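Local coordinates for integral membrane indolylacetylinositol arabinosyltransferase EmbB (PDB 7BVC), which probably transfers arabinose units at the mycobacterial membrane, polymerising them into the arabinan of cell-wall arabinogalactan, at residues R294-Y305 against F978-A987; E490-I498 against S1074-P1082. All coordinates share one frame; numbering follows the deposited sequence.

Interaction 1 (R294-Y305 against F978-A987); sequences RTAEHAGYMANY and FPCQQPMLHA
R294 reaches across to the backbone of 978-987 and takes the carbonyl of Q981. NH2 of R294 bonds to O of Q981 at 2.8 Å with an N-H...O angle of 147°, while NH1 makes a second, weak bond to the same oxygen. The acceptor sits at the edge of the guanidinium, tilted about 20° out of its plane, and CD of P983 lies over one of its faces, 3.7 Å from NH2 of R294. A bend at chi3 (72°) turns the guanidinium out of line; NH1 also has a long, weak ion pair with D331.

Apolar packing follows. CG2 of T295 touches CD2 of L985 at 3.7 Å and CG of P983 a little further off. The other branch of L985 goes to H298: its CD1 stands over the imidazole face, 4.2 Å from the ring centroid, a CH-pi contact with the side chains nearly perpendicular.

H986 turns its ring in among A299, A303 and Y305. CB of A299 is 3.4 Å from NE2 of H986, A303 meets the ring at its edge, and ND1 lies at the edge of the Y305 ring, near CE1. CA of A299 makes a CA-H...O contact of 3.3 Å with O of H986, near G300, the first residue to leave the helix, with positive phi.

Between A303 and Y305, N304 turns away from this contact, touches ethambutol and bonds to Y288 and E313. The contact thus lays a mostly irregular EmbC-type segment, ending in short strand 986-987, against the turn carrying this pocket residue in the GT-C-related part.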
# COMPACT_ATOMS: atom_id res chain seq x y z
N ARG B 294 27.01 2.65 19.92
CA ARG B 294 28.42 3.01 19.89
C ARG B 294 28.69 4.47 20.20
O ARG B 294 29.84 4.84 20.43
CB ARG B 294 29.02 2.66 18.52
CG ARG B 294 29.24 1.18 18.29
CD ARG B 294 29.70 0.91 16.88
NE ARG B 294 31.07 1.33 16.65
CZ ARG B 294 31.66 1.36 15.46
NH1 ARG B 294 30.99 0.98 14.38
NH2 ARG B 294 32.91 1.76 15.35
N THR B 295 27.65 5.32 20.21
CA THR B 295 27.82 6.74 20.47
C THR B 295 27.17 7.20 21.77
O THR B 295 27.31 8.38 22.13
CB THR B 295 27.23 7.56 19.31
OG1 THR B 295 25.80 7.48 19.34
CG2 THR B 295 27.73 7.03 17.98
N ALA B 296 26.48 6.31 22.49
CA ALA B 296 25.70 6.70 23.65
C ALA B 296 26.55 7.02 24.87
O ALA B 296 26.02 7.59 25.83
CB ALA B 296 24.70 5.59 24.01
N GLU B 297 27.83 6.67 24.87
CA GLU B 297 28.69 7.02 25.99
C GLU B 297 29.38 8.36 25.81
O GLU B 297 29.58 9.09 26.78
CB GLU B 297 29.74 5.93 26.22
CG GLU B 297 30.46 6.05 27.55
CD GLU B 297 31.68 5.15 27.63
OE1 GLU B 297 32.19 4.73 26.57
OE2 GLU B 297 32.13 4.87 28.76
N HIS B 298 29.75 8.70 24.57
CA HIS B 298 30.25 10.04 24.30
C HIS B 298 29.12 11.06 24.35
O HIS B 298 29.28 12.15 24.90
CB HIS B 298 30.95 10.08 22.95
CG HIS B 298 31.91 11.22 22.80
ND1 HIS B 298 31.75 12.22 21.86
CD2 HIS B 298 33.04 11.53 23.48
CE1 HIS B 298 32.74 13.08 21.96
NE2 HIS B 298 33.54 12.69 22.94
N ALA B 299 27.96 10.72 23.78
CA ALA B 299 26.80 11.61 23.87
C ALA B 299 26.38 11.81 25.32
O ALA B 299 26.23 12.94 25.79
CB ALA B 299 25.65 11.07 23.03
N GLY B 300 26.17 10.71 26.04
CA GLY B 300 25.84 10.75 27.45
C GLY B 300 24.40 10.46 27.79
O GLY B 300 24.08 10.36 28.98
N TYR B 301 23.50 10.34 26.81
CA TYR B 301 22.10 10.14 27.16
C TYR B 301 21.35 9.14 26.28
O TYR B 301 20.11 9.12 26.35
CB TYR B 301 21.37 11.49 27.15
CG TYR B 301 21.16 12.12 25.80
CD1 TYR B 301 22.14 12.92 25.23
CD2 TYR B 301 19.98 11.94 25.10
CE1 TYR B 301 21.95 13.51 24.00
CE2 TYR B 301 19.78 12.53 23.88
CZ TYR B 301 20.77 13.31 23.33
OH TYR B 301 20.57 13.89 22.10
N MET B 302 22.02 8.32 25.48
CA MET B 302 21.37 7.28 24.67
C MET B 302 20.34 7.90 23.72
O MET B 302 19.13 7.68 23.82
CB MET B 302 20.73 6.21 25.57
CG MET B 302 20.22 4.98 24.84
SD MET B 302 21.54 3.94 24.20
CE MET B 302 20.95 3.65 22.53
N ALA B 303 20.86 8.68 22.78
CA ALA B 303 20.03 9.42 21.85
C ALA B 303 19.55 8.51 20.72
O ALA B 303 20.06 7.42 20.49
CB ALA B 303 20.80 10.60 21.26
N ASN B 304 18.54 9.00 20.00
CA ASN B 304 18.15 8.43 18.71
C ASN B 304 19.02 9.12 17.66
O ASN B 304 18.91 10.33 17.44
CB ASN B 304 16.67 8.65 18.43
CG ASN B 304 16.11 7.64 17.46
OD1 ASN B 304 16.36 7.71 16.26
ND2 ASN B 304 15.35 6.68 17.97
N TYR B 305 19.89 8.34 17.02
CA TYR B 305 20.99 8.93 16.27
C TYR B 305 20.53 9.53 14.95
O TYR B 305 21.00 10.61 14.56
CB TYR B 305 22.07 7.88 16.04
CG TYR B 305 23.35 8.41 15.46
CD1 TYR B 305 24.05 9.44 16.08
CD2 TYR B 305 23.88 7.87 14.30
CE1 TYR B 305 25.22 9.92 15.55
CE2 TYR B 305 25.05 8.35 13.76
CZ TYR B 305 25.72 9.37 14.39
OH TYR B 305 26.89 9.85 13.86
N PHE B 978 30.25 -2.93 8.39
CA PHE B 978 31.41 -2.06 8.58
C PHE B 978 31.62 -1.84 10.08
O PHE B 978 31.31 -0.77 10.61
CB PHE B 978 31.24 -0.73 7.85
CG PHE B 978 31.10 -0.87 6.37
CD1 PHE B 978 32.22 -0.88 5.55
CD2 PHE B 978 29.85 -0.98 5.78
CE1 PHE B 978 32.10 -1.01 4.19
CE2 PHE B 978 29.73 -1.11 4.41
CZ PHE B 978 30.85 -1.12 3.62
N PRO B 979 32.13 -2.84 10.79
CA PRO B 979 32.32 -2.72 12.24
C PRO B 979 33.64 -2.09 12.67
O PRO B 979 33.91 -2.05 13.87
CB PRO B 979 32.26 -4.18 12.70
CG PRO B 979 32.89 -4.92 11.57
CD PRO B 979 32.51 -4.18 10.30
N CYS B 980 34.46 -1.60 11.74
CA CYS B 980 35.73 -0.99 12.09
C CYS B 980 35.78 0.51 11.85
O CYS B 980 36.61 1.19 12.46
CB CYS B 980 36.87 -1.66 11.31
SG CYS B 980 37.53 -3.15 12.08
N GLN B 981 34.92 1.04 10.99
CA GLN B 981 34.88 2.47 10.76
C GLN B 981 34.25 3.17 11.96
O GLN B 981 33.45 2.60 12.70
CB GLN B 981 34.09 2.80 9.49
CG GLN B 981 34.14 1.71 8.44
CD GLN B 981 35.55 1.43 7.95
OE1 GLN B 981 36.37 2.33 7.86
NE2 GLN B 981 35.83 0.17 7.64
N GLN B 982 34.63 4.43 12.16
CA GLN B 982 34.14 5.14 13.33
C GLN B 982 32.97 6.04 12.95
O GLN B 982 33.07 6.77 11.95
CB GLN B 982 35.25 5.98 13.96
CG GLN B 982 35.00 6.30 15.42
CD GLN B 982 35.68 7.58 15.84
OE1 GLN B 982 36.08 8.40 15.01
NE2 GLN B 982 35.82 7.77 17.15
N PRO B 983 31.87 6.02 13.70
CA PRO B 983 30.74 6.88 13.36
C PRO B 983 31.01 8.35 13.66
O PRO B 983 32.09 8.71 14.12
CB PRO B 983 29.61 6.33 14.23
CG PRO B 983 30.31 5.75 15.40
CD PRO B 983 31.60 5.19 14.88
N MET B 984 30.02 9.19 13.40
CA MET B 984 30.12 10.63 13.62
C MET B 984 29.56 10.93 15.00
O MET B 984 28.35 11.01 15.19
CB MET B 984 29.38 11.39 12.52
CG MET B 984 29.45 12.89 12.64
SD MET B 984 28.44 13.69 11.38
CE MET B 984 26.85 12.93 11.67
N LEU B 985 30.45 11.09 15.98
CA LEU B 985 30.05 11.29 17.36
C LEU B 985 29.46 12.68 17.56
O LEU B 985 29.61 13.58 16.73
CB LEU B 985 31.23 11.09 18.30
CG LEU B 985 31.92 9.72 18.29
CD1 LEU B 985 33.13 9.73 19.20
CD2 LEU B 985 30.94 8.64 18.72
N HIS B 986 28.77 12.85 18.68
CA HIS B 986 28.22 14.14 19.06
C HIS B 986 28.20 14.24 20.58
O HIS B 986 28.01 13.24 21.28
CB HIS B 986 26.80 14.34 18.50
CG HIS B 986 25.74 13.62 19.25
ND1 HIS B 986 25.35 12.33 18.95
CD2 HIS B 986 24.96 14.01 20.29
CE1 HIS B 986 24.39 11.95 19.77
NE2 HIS B 986 24.13 12.95 20.59
N ALA B 987 28.41 15.46 21.08
CA ALA B 987 28.43 15.69 22.52
C ALA B 987 28.12 17.16 22.77
O ALA B 987 28.64 18.03 22.08
CB ALA B 987 29.79 15.33 23.13

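Interaction 2 (E490-I498 against S1074-P1082); sequences EATRIRTAI and SPGPLRIRP
I1080 packs against one side of helix 485-497, its two branches going to different residues. CD1 of I1080 lies 3.6 Å from CG1 of I494, and CG2 of I1080 is equally close, 3.6 Å, to CD1 of I498. L1078 adds the neighbouring apolar contact, its CD1 meeting CD1 of I494. CD1 of I1080 also lies against the guanidinium of R493, approaching obliquely.

That group is paired within its own helix. R493 forms a salt bridge with E490 one turn earlier, although NH2 of R493 is modelled too close to OE1 of E490 for the exact distance to be trusted; the bend of R493 at chi3 (75°) brings the guanidinium back to the carboxylate. CB of P1077 lies over one face of this guanidinium and CB of L1078 at its edge. OE1 of E490 further accepts a weak hydrogen bond from N of L1078 at 3.5 Å, linking the helix to the tail's backbone.

The tail has no regular secondary structure: it is the irregular last modelled part of the chain, in the EmbC-type region, laid along a helix of the GT-C-related part. Further along, R1081 reaches the last turn of that helix, where its NH1 is modelled 2.5 Å from O of A497, very short for a hydrogen bond; the carbonyl lies at the guanidinium edge.

Outside the pair, R213 bonds to O of G1076 and makes a long, weak ion pair with E490. R1079, pointing away from the helix, bonds to O of N184, while R495 on the helix makes a salt bridge with E313, a residue of the ethambutol pocket.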
# COMPACT_ATOMS: atom_id res chain seq x y z
N GLU B 490 8.58 16.00 26.21
CA GLU B 490 9.01 16.74 25.03
C GLU B 490 9.38 15.80 23.89
O GLU B 490 8.98 16.02 22.74
CB GLU B 490 10.20 17.64 25.38
CG GLU B 490 10.72 18.46 24.22
CD GLU B 490 9.76 19.55 23.79
OE1 GLU B 490 9.70 19.84 22.58
OE2 GLU B 490 9.06 20.10 24.66
N ALA B 491 10.15 14.75 24.19
CA ALA B 491 10.55 13.82 23.14
C ALA B 491 9.36 13.04 22.59
O ALA B 491 9.30 12.75 21.39
CB ALA B 491 11.62 12.87 23.68
N THR B 492 8.39 12.71 23.45
CA THR B 492 7.18 12.06 22.97
C THR B 492 6.38 12.99 22.08
O THR B 492 5.83 12.56 21.06
CB THR B 492 6.32 11.59 24.14
OG1 THR B 492 7.11 10.74 24.99
CG2 THR B 492 5.12 10.81 23.64
N ARG B 493 6.30 14.28 22.44
CA ARG B 493 5.65 15.26 21.58
C ARG B 493 6.32 15.31 20.21
O ARG B 493 5.64 15.34 19.18
CB ARG B 493 5.67 16.63 22.24
CG ARG B 493 5.12 17.74 21.37
CD ARG B 493 5.46 19.11 21.94
NE ARG B 493 6.86 19.46 21.73
CZ ARG B 493 7.31 20.16 20.70
NH1 ARG B 493 6.47 20.60 19.78
NH2 ARG B 493 8.60 20.43 20.60
N ILE B 494 7.65 15.31 20.19
CA ILE B 494 8.37 15.35 18.92
C ILE B 494 8.06 14.11 18.09
O ILE B 494 7.69 14.21 16.91
CB ILE B 494 9.89 15.49 19.16
CG1 ILE B 494 10.20 16.80 19.87
CG2 ILE B 494 10.64 15.41 17.86
CD1 ILE B 494 11.67 17.00 20.15
N ARG B 495 8.22 12.93 18.69
CA ARG B 495 8.02 11.69 17.95
C ARG B 495 6.58 11.54 17.46
O ARG B 495 6.35 10.93 16.41
CB ARG B 495 8.39 10.49 18.82
CG ARG B 495 9.86 10.43 19.19
CD ARG B 495 10.10 9.39 20.27
NE ARG B 495 11.52 9.18 20.51
CZ ARG B 495 12.20 8.13 20.07
NH1 ARG B 495 11.59 7.19 19.36
NH2 ARG B 495 13.50 8.02 20.33
N THR B 496 5.62 12.09 18.20
CA THR B 496 4.23 12.00 17.76
C THR B 496 3.93 13.02 16.66
O THR B 496 3.19 12.72 15.72
CB THR B 496 3.29 12.21 18.95
OG1 THR B 496 3.65 11.31 20.00
CG2 THR B 496 1.85 11.95 18.55
N ALA B 497 4.49 14.22 16.76
CA ALA B 497 4.22 15.25 15.77
C ALA B 497 4.92 14.97 14.45
O ALA B 497 4.46 15.43 13.40
CB ALA B 497 4.63 16.62 16.30
N ILE B 498 6.02 14.23 14.47
CA ILE B 498 6.82 13.98 13.26
C ILE B 498 6.73 12.52 12.82
O ILE B 498 6.27 12.23 11.72
CB ILE B 498 8.29 14.41 13.47
CG1 ILE B 498 8.42 15.92 13.42
CG2 ILE B 498 9.18 13.79 12.41
CD1 ILE B 498 9.84 16.39 13.58
N SER B 1074 10.94 23.34 32.18
CA SER B 1074 10.99 23.22 30.73
C SER B 1074 11.23 24.60 30.11
O SER B 1074 10.40 25.50 30.27
CB SER B 1074 9.70 22.61 30.19
OG SER B 1074 9.74 22.51 28.77
N PRO B 1075 12.35 24.80 29.41
CA PRO B 1075 12.65 26.12 28.86
C PRO B 1075 11.77 26.53 27.69
O PRO B 1075 11.87 27.68 27.25
CB PRO B 1075 14.11 25.99 28.42
CG PRO B 1075 14.27 24.54 28.12
CD PRO B 1075 13.40 23.82 29.11
N GLY B 1076 10.93 25.64 27.18
CA GLY B 1076 10.11 25.94 26.03
C GLY B 1076 10.20 24.85 24.99
O GLY B 1076 11.08 23.99 25.03
N PRO B 1077 9.28 24.87 24.02
CA PRO B 1077 9.27 23.83 22.99
C PRO B 1077 10.46 23.96 22.05
O PRO B 1077 11.16 24.97 22.01
CB PRO B 1077 7.95 24.07 22.26
CG PRO B 1077 7.69 25.53 22.45
CD PRO B 1077 8.21 25.86 23.82
N LEU B 1078 10.69 22.89 21.29
CA LEU B 1078 11.71 22.87 20.27
C LEU B 1078 11.15 23.34 18.94
O LEU B 1078 9.93 23.34 18.71
CB LEU B 1078 12.29 21.46 20.12
CG LEU B 1078 13.56 21.15 20.91
CD1 LEU B 1078 14.03 19.74 20.63
CD2 LEU B 1078 14.64 22.14 20.56
N ARG B 1079 12.04 23.75 18.04
CA ARG B 1079 11.66 24.19 16.71
C ARG B 1079 11.55 22.96 15.82
O ARG B 1079 12.56 22.31 15.52
CB ARG B 1079 12.68 25.19 16.16
CG ARG B 1079 12.12 26.14 15.12
CD ARG B 1079 12.27 25.57 13.72
NE ARG B 1079 11.56 26.37 12.73
CZ ARG B 1079 11.29 25.95 11.50
NH1 ARG B 1079 10.64 26.73 10.65
NH2 ARG B 1079 11.67 24.74 11.11
N ILE B 1080 10.33 22.64 15.40
CA ILE B 1080 10.04 21.41 14.67
C ILE B 1080 9.59 21.70 13.24
O ILE B 1080 10.23 21.26 12.28
CB ILE B 1080 8.99 20.56 15.42
CG1 ILE B 1080 9.63 19.87 16.62
CG2 ILE B 1080 8.37 19.53 14.50
CD1 ILE B 1080 8.69 18.93 17.33
N ARG B 1081 8.50 22.44 13.08
CA ARG B 1081 7.90 22.71 11.79
C ARG B 1081 7.57 24.19 11.67
O ARG B 1081 7.41 24.87 12.69
CB ARG B 1081 6.63 21.87 11.60
CG ARG B 1081 6.88 20.41 11.32
CD ARG B 1081 5.58 19.66 11.11
NE ARG B 1081 4.59 20.02 12.12
CZ ARG B 1081 4.00 19.16 12.94
NH1 ARG B 1081 4.31 17.87 12.88
NH2 ARG B 1081 3.11 19.58 13.83
N PRO B 1082 7.45 24.71 10.44
CA PRO B 1082 7.08 26.12 10.26
C PRO B 1082 5.59 26.37 10.50
O PRO B 1082 4.85 25.41 10.72
CB PRO B 1082 7.44 26.38 8.80
CG PRO B 1082 7.30 25.06 8.14
CD PRO B 1082 7.76 24.05 9.16

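Overall arrangement
From the N terminus, the chain first passes 294-305, then helix 485-497, both within the GT-C-related part, before reaching the two C-terminal partners. At 978-987 it returns to 294-305 and closes interaction 1 across 672 intervening residues; at 1074-1082 it returns to 490-498 and closes interaction 2 across 575. The segments alternate along the chain, so the two closures cross instead of nesting. Both tie the C-terminal region to the membrane-associated part, with centres about 23 Å apart. They also touch: ND2 of N304 lies 3.3 Å from NH2 of R495, as packing and not as a hydrogen bond. Each of these two residues separately bonds to E313, of the ethambutol pocket.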